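Local atomic coordinates of 5-ketofructose reductase (Gluconobacter sp., PDB entry 7COK), a protein that reduces 5-ketofructose, probably with a nicotinamide cofactor, and belongs to a distinct class of the shikimate dehydrogenase family. Residues 87-92 and 140-145; 135-140 and 161-166; 149-154 and 172-177; 185-190 and 209-214. One frame throughout, in Å; residues are numbered along the deposited sequence.

Followed from the N terminus, the chain first leaves helix 84-89 in the substrate-binding part and comes back against it at 140-145, so contact 1 closes a long loop that joins that part to the Rossmann part. Before this loop is complete, helix 134-145 has already begun contact 2, which ends on helix 158-171; contacts 1 and 2 therefore cross and share Ala140. Contact 2 also crosses contact 3, where strands 150-155 and 175-180, connected by that second helix, pair side by side. Contact 4 follows in series, joining the loops before and after strand 193-196, and touches contact 3 where Phe185 meets Val154. Its centre lies about 25 Å from that of contact 1.

Contact 1. Residues 87-92 and 140-145; sequences RLIGAV and AVELAL
Ile89 and Val141 approach each other most closely, through aliphatic carbon alone. The CG1 methylene of Ile89 lies 3.8 Å from Val141 CB and is almost equally near both valine methyls, so it rests against the branch point itself. The first side-chain bond of Ile89 does not aim at the other helix; with CG1 anti to the carbonyl carbon, chi1 -65°, the chain turns back toward it. Leu88 does point across, and its CB stands 4.1 Å from Val141 CG1. Farther out the packing is looser: Leu88 CD2 and Leu145 CD1 are 4.4 Å apart. Val141 and Leu145 are one turn apart, the backbone bond from Leu145 N to Val141 O closing that turn, and so they present one apolar strip.

This is an interface between the two parts of a shikimate dehydrogenase-like chain: the end of helix 84-89, from the substrate-binding part, lies against helix 134-145 of the Rossmann part. Helical geometry stops just after Ile89, where Gly90 takes a positive phi of 85°, a conformation easy for glycine.

The polar element is Glu142. Its OE2 comes within 4.4 Å of Ile89 CD1, but the buried carboxylate is satisfied by neighbours: OE2 is hydrogen-bonded to Ser85 OG, while OE1 forms a salt bridge with Lys110 NZ.

Contact 2. Residues 135-140 and 161-166; sequences AARAIA and AETIAA
Thr163 meets Arg137 at the rim of the contact: its CG2 methyl lies 4.0 Å from Arg137 NH1, at the edge of the guanidinium and near its plane. The threonine hydroxyl is turned back into its own helix, with OG1 beside the backbone N at chi1 -63° and bonded to Ser159 O, which leaves the methyl to meet the arginine. Arg137 reaches this place with an extended chain, and its NE donates to Ile89 O while NH2 makes a weak bond to Leu88 O.

Next in sequence, Ile164 has the largest share of the contact and points toward helix 134-145. Its two branches divide the work. CG2 touches Ala140 CB at 3.7 Å, whereas CD1, at the end of the other branch, lies 3.7 Å from Arg137 N and 3.9 Å from Arg137 CB. The same CD1 is 4.2 Å from Ala136 CB, so the isoleucine spans one helical turn, from Ala136 to Ala140. Alanine suits both positions because a single methyl lets a long, branched neighbour come up to the helix backbone. The segment axes run nearly parallel, 20° apart, with a closest approach of 10.2 Å, as expected of successive helices lying on one face of a Rossmann sheet. Ala136 also falls in a GxGxxA sequence, consistent with a dinucleotide-binding turn, and packs on Ile129 of strand 126-130.

No hydrogen bond joins the two segments; their association rests on burial and close fit of aliphatic groups, while the polar end of Arg137 bonds to carbonyls at the end of helix 84-89.

Contact 3. Residues 149-154 and 172-177; sequences AHITIV and TEATGE
A beta-alpha-beta crossover brings His150, Ile151 and Thr152 into parallel register with Thr175, Gly176 and Glu177, the latter on an outermost strand of the Rossmann sheet. Four backbone bonds join the two segments: Thr175 N to Ala149 O, Ile151 N to Thr175 O (2.8 Å), Glu177 N to Ile151 O and Ile153 N to Glu177 O.

On the face bearing His150, Thr175 O lies 4.0 Å above one face of the imidazole, offset toward the rim. The ring's CD2 packs 3.7 Å from Thr175 CG2, and Glu177 OE2 meets its edge in the ring plane, 3.0 Å from CE1, with ring and carboxylate planes 77° apart. NE2 is near the same oxygen, but at an angle too poor for a hydrogen bond. Glu177 extends to this point, CG anti to the backbone N at chi1 -173°, and its OE1 accepts from Gln179 NE2.

Gly176 puts no side chain on the face that carries Ile151, which suits the close passage of helix 158-171: Ala165 CB is 3.7 Å from Gly176 C. On that helix-covered face Ile151 packs against Leu143 and Ala144 of helix 134-145, and Ile153 against Ala161 and Ile164, while strand 126-130 pairs with strand 150-155 on its other side.

Contact 4. Residues 185-190 and 209-214; sequences FSLPTG and PPVEMG
Phe185 and Val211 form a single backbone bridge between two loops of the Rossmann part, one before strand 193-196 and the other after it. Phe185 uses both its peptide groups. Its N donates to Pro210 O at 3.0 Å, and its O accepts from Glu212 N at 2.9 Å. Proline can offer no N-H, so residue 210 takes part through its carbonyl, which also accepts from Trp181 NE1.

Beside the bridge, one apolar pair supplements it. Val211 CG1, anti to its backbone N at chi1 178°, lies 3.8 Å from Leu187 CD1 and 3.6 Å from Phe185 O. Leu187 is buried and also packs on Leu194, and Val211, though partly exposed, lies against Leu130; aliphatic side chains suit such surroundings. The Phe185 ring leads away from the other loop and rests on Val128 and Val154 of the sheet.

Toward solvent the chemistry turns polar, as befits the exposed Ser186 and Glu212. The glutamate chain stretches out until its carboxylate reaches the serine hydroxyl: Ser186 OG donates to Glu212 OE1 at 2.9 Å, approaching from above the carboxylate, 62° out of its plane.

Contact 1. Residues 87-92 and 140-145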
loop_
_atom_site.group_PDB
_atom_site.type_symbol
_atom_site.label_atom_id
_atom_site.label_comp_id
_atom_site.label_asym_id
_atom_site.label_seq_id
_atom_site.Cartn_x
_atom_site.Cartn_y
_atom_site.Cartn_z
ATOM N N ARG A 87 -18.321 -17.526 -10.729
ATOM C CA ARG A 87 -18.627 -18.947 -10.491
ATOM C C ARG A 87 -18.585 -19.742 -11.791
ATOM O O ARG A 87 -17.965 -20.797 -11.858
ATOM C CB ARG A 87 -19.987 -19.131 -9.792
ATOM C CG ARG A 87 -20.252 -20.580 -9.380
ATOM C CD ARG A 87 -21.641 -20.796 -8.802
ATOM N NE ARG A 87 -22.430 -21.642 -9.704
ATOM C CZ ARG A 87 -23.174 -21.211 -10.720
ATOM N NH1 ARG A 87 -23.266 -19.915 -11.005
ATOM N NH2 ARG A 87 -23.831 -22.089 -11.463
ATOM N N LEU A 88 -19.237 -19.223 -12.825
ATOM C CA LEU A 88 -19.269 -19.926 -14.096
ATOM C C LEU A 88 -17.916 -19.943 -14.800
ATOM O O LEU A 88 -17.514 -20.961 -15.364
ATOM C CB LEU A 88 -20.311 -19.315 -15.025
ATOM C CG LEU A 88 -21.813 -19.538 -14.784
ATOM C CD1 LEU A 88 -22.128 -20.881 -14.142
ATOM C CD2 LEU A 88 -22.438 -18.411 -14.016
ATOM N N ILE A 89 -17.230 -18.794 -14.799
ATOM C CA ILE A 89 -15.898 -18.694 -15.402
ATOM C C ILE A 89 -14.891 -19.564 -14.652
ATOM O O ILE A 89 -14.025 -20.193 -15.259
ATOM C CB ILE A 89 -15.435 -17.228 -15.488
ATOM C CG1 ILE A 89 -16.340 -16.449 -16.439
ATOM C CG2 ILE A 89 -13.996 -17.141 -16.002
ATOM C CD1 ILE A 89 -16.247 -14.945 -16.300
ATOM N N GLY A 90 -15.002 -19.606 -13.329
ATOM C CA GLY A 90 -14.091 -20.398 -12.516
ATOM C C GLY A 90 -12.819 -19.654 -12.195
ATOM O O GLY A 90 -11.779 -20.254 -11.913
ATOM N N ALA A 91 -12.918 -18.328 -12.208
ATOM C CA ALA A 91 -11.776 -17.491 -11.912
ATOM C C ALA A 91 -12.266 -16.138 -11.400
ATOM O O ALA A 91 -13.361 -15.700 -11.758
ATOM C CB ALA A 91 -10.904 -17.330 -13.152
ATOM N N VAL A 92 -11.428 -15.494 -10.584
ATOM C CA VAL A 92 -11.701 -14.200 -9.972
ATOM C C VAL A 92 -10.491 -13.275 -10.182
ATOM O O VAL A 92 -9.332 -13.657 -9.959
ATOM C CB VAL A 92 -11.967 -14.386 -8.454
ATOM C CG1 VAL A 92 -11.792 -13.070 -7.699
ATOM C CG2 VAL A 92 -13.364 -14.914 -8.211
ATOM N N ALA A 140 -17.418 -14.629 -23.347
ATOM C CA ALA A 140 -18.531 -15.517 -23.712
ATOM C C ALA A 140 -19.559 -15.637 -22.572
ATOM O O ALA A 140 -20.758 -15.493 -22.792
ATOM C CB ALA A 140 -18.014 -16.876 -24.147
ATOM N N VAL A 141 -19.071 -15.823 -21.341
ATOM C CA VAL A 141 -19.987 -15.920 -20.195
ATOM C C VAL A 141 -20.758 -14.627 -20.008
ATOM O O VAL A 141 -21.968 -14.675 -19.818
ATOM C CB VAL A 141 -19.262 -16.348 -18.905
ATOM C CG1 VAL A 141 -20.168 -16.221 -17.664
ATOM C CG2 VAL A 141 -18.802 -17.796 -19.042
ATOM N N GLU A 142 -20.064 -13.482 -20.014
ATOM C CA GLU A 142 -20.752 -12.212 -19.770
ATOM C C GLU A 142 -21.809 -11.908 -20.840
ATOM O O GLU A 142 -22.908 -11.435 -20.544
ATOM C CB GLU A 142 -19.774 -11.047 -19.635
ATOM C CG GLU A 142 -18.817 -11.123 -18.442
ATOM C CD GLU A 142 -19.453 -11.082 -17.057
ATOM O OE1 GLU A 142 -20.667 -10.853 -16.901
ATOM O OE2 GLU A 142 -18.714 -11.273 -16.074
ATOM N N LEU A 143 -21.507 -12.215 -22.083
ATOM C CA LEU A 143 -22.478 -12.038 -23.159
ATOM C C LEU A 143 -23.693 -12.943 -22.986
ATOM O O LEU A 143 -24.837 -12.500 -23.170
ATOM C CB LEU A 143 -21.799 -12.320 -24.503
ATOM C CG LEU A 143 -20.979 -11.214 -25.160
ATOM C CD1 LEU A 143 -20.089 -11.880 -26.173
ATOM C CD2 LEU A 143 -21.898 -10.232 -25.862
ATOM N N ALA A 144 -23.442 -14.212 -22.641
ATOM C CA ALA A 144 -24.497 -15.182 -22.393
ATOM C C ALA A 144 -25.394 -14.750 -21.244
ATOM O O ALA A 144 -26.608 -14.755 -21.400
ATOM C CB ALA A 144 -23.898 -16.550 -22.127
ATOM N N LEU A 145 -24.805 -14.341 -20.109
ATOM C CA LEU A 145 -25.593 -13.824 -18.969
ATOM C C LEU A 145 -26.344 -12.539 -19.295
ATOM O O LEU A 145 -27.395 -12.252 -18.699
ATOM C CB LEU A 145 -24.725 -13.655 -17.712
ATOM C CG LEU A 145 -24.092 -14.925 -17.139
ATOM C CD1 LEU A 145 -23.241 -14.519 -15.945
ATOM C CD2 LEU A 145 -25.109 -16.011 -16.785
#

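Contact 2. Residues 135-140 and 161-166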
loop_
_atom_site.group_PDB
_atom_site.type_symbol
_atom_site.label_atom_id
_atom_site.label_comp_id
_atom_site.label_asym_id
_atom_site.label_seq_id
_atom_site.Cartn_x
_atom_site.Cartn_y
_atom_site.Cartn_z
ATOM N N ALA A 135 -9.610 -14.539 -21.693
ATOM C CA ALA A 135 -10.430 -13.402 -22.151
ATOM C C ALA A 135 -11.680 -13.882 -22.888
ATOM O O ALA A 135 -12.795 -13.464 -22.590
ATOM C CB ALA A 135 -9.596 -12.476 -23.025
ATOM N N ALA A 136 -11.493 -14.826 -23.810
ATOM C CA ALA A 136 -12.612 -15.387 -24.559
ATOM C C ALA A 136 -13.677 -16.067 -23.670
ATOM O O ALA A 136 -14.887 -15.847 -23.867
ATOM C CB ALA A 136 -12.124 -16.343 -25.626
ATOM N N ARG A 137 -13.220 -16.886 -22.723
ATOM C CA ARG A 137 -14.108 -17.544 -21.761
ATOM C C ARG A 137 -14.953 -16.528 -20.994
ATOM O O ARG A 137 -16.189 -16.686 -20.921
ATOM C CB ARG A 137 -13.318 -18.489 -20.844
ATOM C CG ARG A 137 -14.167 -19.272 -19.881
ATOM C CD ARG A 137 -13.255 -20.060 -18.954
ATOM N NE ARG A 137 -14.033 -20.809 -17.968
ATOM C CZ ARG A 137 -14.447 -22.066 -18.135
ATOM N NH1 ARG A 137 -14.162 -22.749 -19.248
ATOM N NH2 ARG A 137 -15.169 -22.648 -17.189
ATOM N N ALA A 138 -14.303 -15.506 -20.410
ATOM C CA ALA A 138 -15.051 -14.501 -19.642
ATOM C C ALA A 138 -16.015 -13.686 -20.491
ATOM O O ALA A 138 -17.153 -13.435 -20.069
ATOM C CB ALA A 138 -14.099 -13.606 -18.868
ATOM N N ILE A 139 -15.563 -13.283 -21.672
ATOM C CA ILE A 139 -16.389 -12.520 -22.613
ATOM C C ILE A 139 -17.623 -13.351 -23.023
ATOM O O ILE A 139 -18.733 -12.850 -23.013
ATOM C CB ILE A 139 -15.581 -12.032 -23.840
ATOM C CG1 ILE A 139 -14.686 -10.880 -23.395
ATOM C CG2 ILE A 139 -16.496 -11.527 -24.955
ATOM C CD1 ILE A 139 -13.569 -10.572 -24.375
ATOM N N ALA A 140 -17.418 -14.629 -23.347
ATOM C CA ALA A 140 -18.531 -15.517 -23.712
ATOM C C ALA A 140 -19.559 -15.637 -22.572
ATOM O O ALA A 140 -20.758 -15.493 -22.792
ATOM C CB ALA A 140 -18.014 -16.876 -24.147
ATOM N N ALA A 161 -12.058 -24.268 -27.980
ATOM C CA ALA A 161 -13.328 -23.556 -28.266
ATOM C C ALA A 161 -14.544 -24.347 -27.776
ATOM O O ALA A 161 -15.477 -23.761 -27.199
ATOM C CB ALA A 161 -13.457 -23.240 -29.759
ATOM N N GLU A 162 -14.528 -25.670 -28.005
ATOM C CA GLU A 162 -15.624 -26.549 -27.600
ATOM C C GLU A 162 -15.848 -26.525 -26.095
ATOM O O GLU A 162 -16.990 -26.633 -25.663
ATOM C CB GLU A 162 -15.430 -27.990 -28.128
ATOM C CG GLU A 162 -16.584 -28.965 -27.871
ATOM C CD GLU A 162 -17.948 -28.494 -28.357
ATOM O OE1 GLU A 162 -18.021 -27.717 -29.326
ATOM O OE2 GLU A 162 -18.965 -28.915 -27.763
ATOM N N THR A 163 -14.779 -26.333 -25.321
ATOM C CA THR A 163 -14.879 -26.202 -23.857
ATOM C C THR A 163 -15.738 -24.986 -23.494
ATOM O O THR A 163 -16.654 -25.083 -22.683
ATOM C CB THR A 163 -13.501 -26.130 -23.180
ATOM O OG1 THR A 163 -12.789 -27.360 -23.403
ATOM C CG2 THR A 163 -13.638 -25.913 -21.655
ATOM N N ILE A 164 -15.479 -23.864 -24.157
ATOM C CA ILE A 164 -16.273 -22.673 -23.944
ATOM C C ILE A 164 -17.715 -22.839 -24.490
ATOM O O ILE A 164 -18.691 -22.504 -23.798
ATOM C CB ILE A 164 -15.551 -21.400 -24.455
ATOM C CG1 ILE A 164 -14.196 -21.235 -23.733
ATOM C CG2 ILE A 164 -16.450 -20.179 -24.271
ATOM C CD1 ILE A 164 -13.250 -20.190 -24.302
ATOM N N ALA A 165 -17.869 -23.374 -25.704
ATOM C CA ALA A 165 -19.206 -23.640 -26.231
ATOM C C ALA A 165 -20.065 -24.498 -25.283
ATOM O O ALA A 165 -21.240 -24.152 -25.051
ATOM C CB ALA A 165 -19.146 -24.259 -27.622
ATOM N N ALA A 166 -19.451 -25.549 -24.721
ATOM C CA ALA A 166 -20.115 -26.478 -23.796
ATOM C C ALA A 166 -20.532 -25.741 -22.524
ATOM O O ALA A 166 -21.641 -25.915 -22.047
ATOM C CB ALA A 166 -19.212 -27.657 -23.463
#

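Contact 3. Residues 149-154 and 172-177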
loop_
_atom_site.group_PDB
_atom_site.type_symbol
_atom_site.label_atom_id
_atom_site.label_comp_id
_atom_site.label_asym_id
_atom_site.label_seq_id
_atom_site.Cartn_x
_atom_site.Cartn_y
_atom_site.Cartn_z
ATOM N N ALA A 149 -27.942 -14.384 -27.962
ATOM C CA ALA A 149 -28.644 -15.575 -28.475
ATOM C C ALA A 149 -27.699 -16.721 -28.848
ATOM O O ALA A 149 -27.987 -17.903 -28.573
ATOM C CB ALA A 149 -29.535 -15.202 -29.653
ATOM N N HIS A 150 -26.571 -16.371 -29.455
ATOM C CA HIS A 150 -25.708 -17.346 -30.094
ATOM C C HIS A 150 -24.270 -16.874 -30.081
ATOM O O HIS A 150 -23.984 -15.732 -30.454
ATOM C CB HIS A 150 -26.166 -17.593 -31.541
ATOM C CG HIS A 150 -25.548 -18.802 -32.157
ATOM N ND1 HIS A 150 -24.291 -18.786 -32.716
ATOM C CD2 HIS A 150 -25.996 -20.077 -32.271
ATOM C CE1 HIS A 150 -23.986 -19.997 -33.145
ATOM N NE2 HIS A 150 -25.009 -20.796 -32.901
ATOM N N ILE A 151 -23.382 -17.756 -29.623
ATOM C CA ILE A 151 -21.969 -17.415 -29.496
ATOM C C ILE A 151 -21.152 -18.497 -30.165
ATOM O O ILE A 151 -21.230 -19.668 -29.782
ATOM C CB ILE A 151 -21.523 -17.208 -28.025
ATOM C CG1 ILE A 151 -22.339 -16.094 -27.359
ATOM C CG2 ILE A 151 -20.033 -16.833 -27.956
ATOM C CD1 ILE A 151 -22.320 -16.106 -25.840
ATOM N N THR A 152 -20.355 -18.080 -31.136
ATOM C CA THR A 152 -19.477 -18.980 -31.897
ATOM C C THR A 152 -18.060 -18.663 -31.445
ATOM O O THR A 152 -17.658 -17.493 -31.476
ATOM C CB THR A 152 -19.603 -18.790 -33.432
ATOM O OG1 THR A 152 -20.938 -19.072 -33.859
ATOM C CG2 THR A 152 -18.653 -19.751 -34.183
ATOM N N ILE A 153 -17.323 -19.683 -31.003
ATOM C CA ILE A 153 -15.944 -19.515 -30.559
ATOM C C ILE A 153 -15.057 -20.193 -31.595
ATOM O O ILE A 153 -15.297 -21.347 -31.943
ATOM C CB ILE A 153 -15.695 -20.081 -29.137
ATOM C CG1 ILE A 153 -16.675 -19.455 -28.133
ATOM C CG2 ILE A 153 -14.280 -19.769 -28.694
ATOM C CD1 ILE A 153 -17.962 -20.229 -27.927
ATOM N N VAL A 154 -14.103 -19.444 -32.128
ATOM C CA VAL A 154 -13.268 -19.858 -33.267
ATOM C C VAL A 154 -11.836 -19.973 -32.761
ATOM O O VAL A 154 -11.281 -19.056 -32.146
ATOM C CB VAL A 154 -13.381 -18.866 -34.479
ATOM C CG1 VAL A 154 -12.661 -19.389 -35.714
ATOM C CG2 VAL A 154 -14.827 -18.634 -34.861
ATOM N N THR A 172 -25.980 -21.618 -19.429
ATOM C CA THR A 172 -26.649 -20.369 -19.817
ATOM C C THR A 172 -27.820 -20.612 -20.767
ATOM O O THR A 172 -28.025 -21.731 -21.233
ATOM C CB THR A 172 -25.666 -19.340 -20.438
ATOM O OG1 THR A 172 -25.564 -19.522 -21.860
ATOM C CG2 THR A 172 -24.262 -19.412 -19.804
ATOM N N GLU A 173 -28.582 -19.559 -21.037
ATOM C CA GLU A 173 -29.699 -19.627 -21.984
ATOM C C GLU A 173 -29.256 -19.486 -23.439
ATOM O O GLU A 173 -30.018 -19.787 -24.354
ATOM C CB GLU A 173 -30.771 -18.583 -21.638
ATOM C CG GLU A 173 -31.291 -18.642 -20.203
ATOM C CD GLU A 173 -31.503 -20.052 -19.670
ATOM O OE1 GLU A 173 -30.761 -20.448 -18.743
ATOM O OE2 GLU A 173 -32.401 -20.763 -20.169
ATOM N N ALA A 174 -28.016 -19.036 -23.624
ATOM C CA ALA A 174 -27.422 -18.820 -24.936
ATOM C C ALA A 174 -26.998 -20.137 -25.561
ATOM O O ALA A 174 -26.699 -21.106 -24.854
ATOM C CB ALA A 174 -26.222 -17.880 -24.822
ATOM N N THR A 175 -27.001 -20.162 -26.887
ATOM C CA THR A 175 -26.441 -21.281 -27.647
ATOM C C THR A 175 -24.969 -21.017 -27.928
ATOM O O THR A 175 -24.611 -19.944 -28.405
ATOM C CB THR A 175 -27.220 -21.502 -28.959
ATOM O OG1 THR A 175 -28.591 -21.784 -28.632
ATOM C CG2 THR A 175 -26.636 -22.671 -29.754
ATOM N N GLY A 176 -24.128 -21.990 -27.600
ATOM C CA GLY A 176 -22.697 -21.939 -27.906
ATOM C C GLY A 176 -22.310 -22.930 -28.975
ATOM O O GLY A 176 -22.827 -24.046 -29.005
ATOM N N GLU A 177 -21.388 -22.523 -29.845
ATOM C CA GLU A 177 -20.915 -23.327 -30.976
ATOM C C GLU A 177 -19.417 -23.119 -31.115
ATOM O O GLU A 177 -18.924 -21.989 -30.968
ATOM C CB GLU A 177 -21.590 -22.849 -32.259
ATOM C CG GLU A 177 -21.320 -23.718 -33.487
ATOM C CD GLU A 177 -21.758 -23.062 -34.784
ATOM O OE1 GLU A 177 -21.288 -23.483 -35.854
ATOM O OE2 GLU A 177 -22.583 -22.132 -34.751
#

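Contact 4. Residues 185-190 and 209-214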
loop_
_atom_site.group_PDB
_atom_site.type_symbol
_atom_site.label_atom_id
_atom_site.label_comp_id
_atom_site.label_asym_id
_atom_site.label_seq_id
_atom_site.Cartn_x
_atom_site.Cartn_y
_atom_site.Cartn_z
ATOM N N PHE A 185 -11.188 -16.766 -41.572
ATOM C CA PHE A 185 -12.505 -17.118 -41.055
ATOM C C PHE A 185 -13.581 -16.240 -41.668
ATOM O O PHE A 185 -13.495 -15.010 -41.672
ATOM C CB PHE A 185 -12.590 -17.101 -39.521
ATOM C CG PHE A 185 -13.922 -17.579 -38.999
ATOM C CD1 PHE A 185 -14.282 -18.934 -39.078
ATOM C CD2 PHE A 185 -14.845 -16.667 -38.483
ATOM C CE1 PHE A 185 -15.530 -19.368 -38.621
ATOM C CE2 PHE A 185 -16.077 -17.091 -38.019
ATOM C CZ PHE A 185 -16.430 -18.439 -38.096
ATOM N N SER A 186 -14.580 -16.914 -42.213
ATOM C CA SER A 186 -15.703 -16.242 -42.822
ATOM C C SER A 186 -16.837 -16.194 -41.810
ATOM O O SER A 186 -17.357 -17.224 -41.415
ATOM C CB SER A 186 -16.133 -17.001 -44.072
ATOM O OG SER A 186 -15.013 -17.206 -44.914
ATOM N N LEU A 187 -17.221 -14.986 -41.410
ATOM C CA LEU A 187 -18.352 -14.814 -40.501
ATOM C C LEU A 187 -19.649 -15.412 -41.032
ATOM O O LEU A 187 -20.048 -15.081 -42.157
ATOM C CB LEU A 187 -18.543 -13.342 -40.203
ATOM C CG LEU A 187 -17.634 -12.685 -39.165
ATOM C CD1 LEU A 187 -16.125 -12.774 -39.425
ATOM C CD2 LEU A 187 -18.058 -11.226 -39.095
ATOM N N PRO A 188 -20.312 -16.293 -40.236
ATOM C CA PRO A 188 -21.608 -16.791 -40.720
ATOM C C PRO A 188 -22.560 -15.639 -40.904
ATOM O O PRO A 188 -22.474 -14.629 -40.184
ATOM C CB PRO A 188 -22.103 -17.722 -39.604
ATOM C CG PRO A 188 -21.242 -17.466 -38.430
ATOM C CD PRO A 188 -19.960 -16.857 -38.913
ATOM N N THR A 189 -23.440 -15.774 -41.885
ATOM C CA THR A 189 -24.454 -14.767 -42.123
ATOM C C THR A 189 -25.242 -14.463 -40.833
ATOM O O THR A 189 -25.444 -15.347 -40.000
ATOM C CB THR A 189 -25.346 -15.155 -43.329
ATOM O OG1 THR A 189 -25.993 -13.985 -43.819
ATOM C CG2 THR A 189 -26.357 -16.242 -42.987
ATOM N N GLY A 190 -25.630 -13.203 -40.671
ATOM C CA GLY A 190 -26.330 -12.744 -39.477
ATOM C C GLY A 190 -25.492 -12.517 -38.231
ATOM O O GLY A 190 -26.046 -12.396 -37.149
ATOM N N PRO A 209 -5.518 -10.888 -36.946
ATOM C CA PRO A 209 -5.984 -12.277 -37.027
ATOM C C PRO A 209 -6.565 -12.588 -38.410
ATOM O O PRO A 209 -7.147 -11.677 -39.040
ATOM C CB PRO A 209 -7.120 -12.334 -35.998
ATOM C CG PRO A 209 -7.543 -10.914 -35.776
ATOM C CD PRO A 209 -6.313 -10.085 -35.988
ATOM N N PRO A 210 -6.411 -13.851 -38.891
ATOM C CA PRO A 210 -6.867 -14.217 -40.242
ATOM C C PRO A 210 -8.385 -14.322 -40.338
ATOM O O PRO A 210 -8.981 -15.352 -40.024
ATOM C CB PRO A 210 -6.156 -15.546 -40.525
ATOM C CG PRO A 210 -5.847 -16.110 -39.182
ATOM C CD PRO A 210 -5.655 -14.947 -38.250
ATOM N N VAL A 211 -8.984 -13.217 -40.776
ATOM C CA VAL A 211 -10.430 -13.101 -40.945
ATOM C C VAL A 211 -10.668 -12.613 -42.354
ATOM O O VAL A 211 -9.966 -11.705 -42.829
ATOM C CB VAL A 211 -11.014 -12.045 -39.978
ATOM C CG1 VAL A 211 -12.515 -11.865 -40.170
ATOM C CG2 VAL A 211 -10.715 -12.420 -38.539
ATOM N N GLU A 212 -11.656 -13.214 -43.020
ATOM C CA GLU A 212 -12.135 -12.708 -44.292
ATOM C C GLU A 212 -12.948 -11.449 -43.993
ATOM O O GLU A 212 -14.135 -11.504 -43.591
ATOM C CB GLU A 212 -12.965 -13.753 -45.010
ATOM C CG GLU A 212 -13.487 -13.272 -46.346
ATOM C CD GLU A 212 -14.286 -14.340 -47.039
ATOM O OE1 GLU A 212 -15.300 -14.763 -46.459
ATOM O OE2 GLU A 212 -13.899 -14.753 -48.157
ATOM N N MET A 213 -12.293 -10.305 -44.166
ATOM C CA MET A 213 -12.886 -9.049 -43.733
ATOM C C MET A 213 -14.111 -8.721 -44.582
ATOM O O MET A 213 -15.036 -8.086 -44.102
ATOM C CB MET A 213 -11.857 -7.914 -43.727
ATOM C CG MET A 213 -10.744 -8.046 -42.670
ATOM S SD MET A 213 -11.301 -8.244 -40.950
ATOM C CE MET A 213 -11.568 -6.517 -40.540
ATOM N N GLY A 214 -14.154 -9.235 -45.816
ATOM C CA GLY A 214 -15.335 -9.049 -46.678
ATOM C C GLY A 214 -16.601 -9.774 -46.226
ATOM O O GLY A 214 -17.675 -9.586 -46.811
#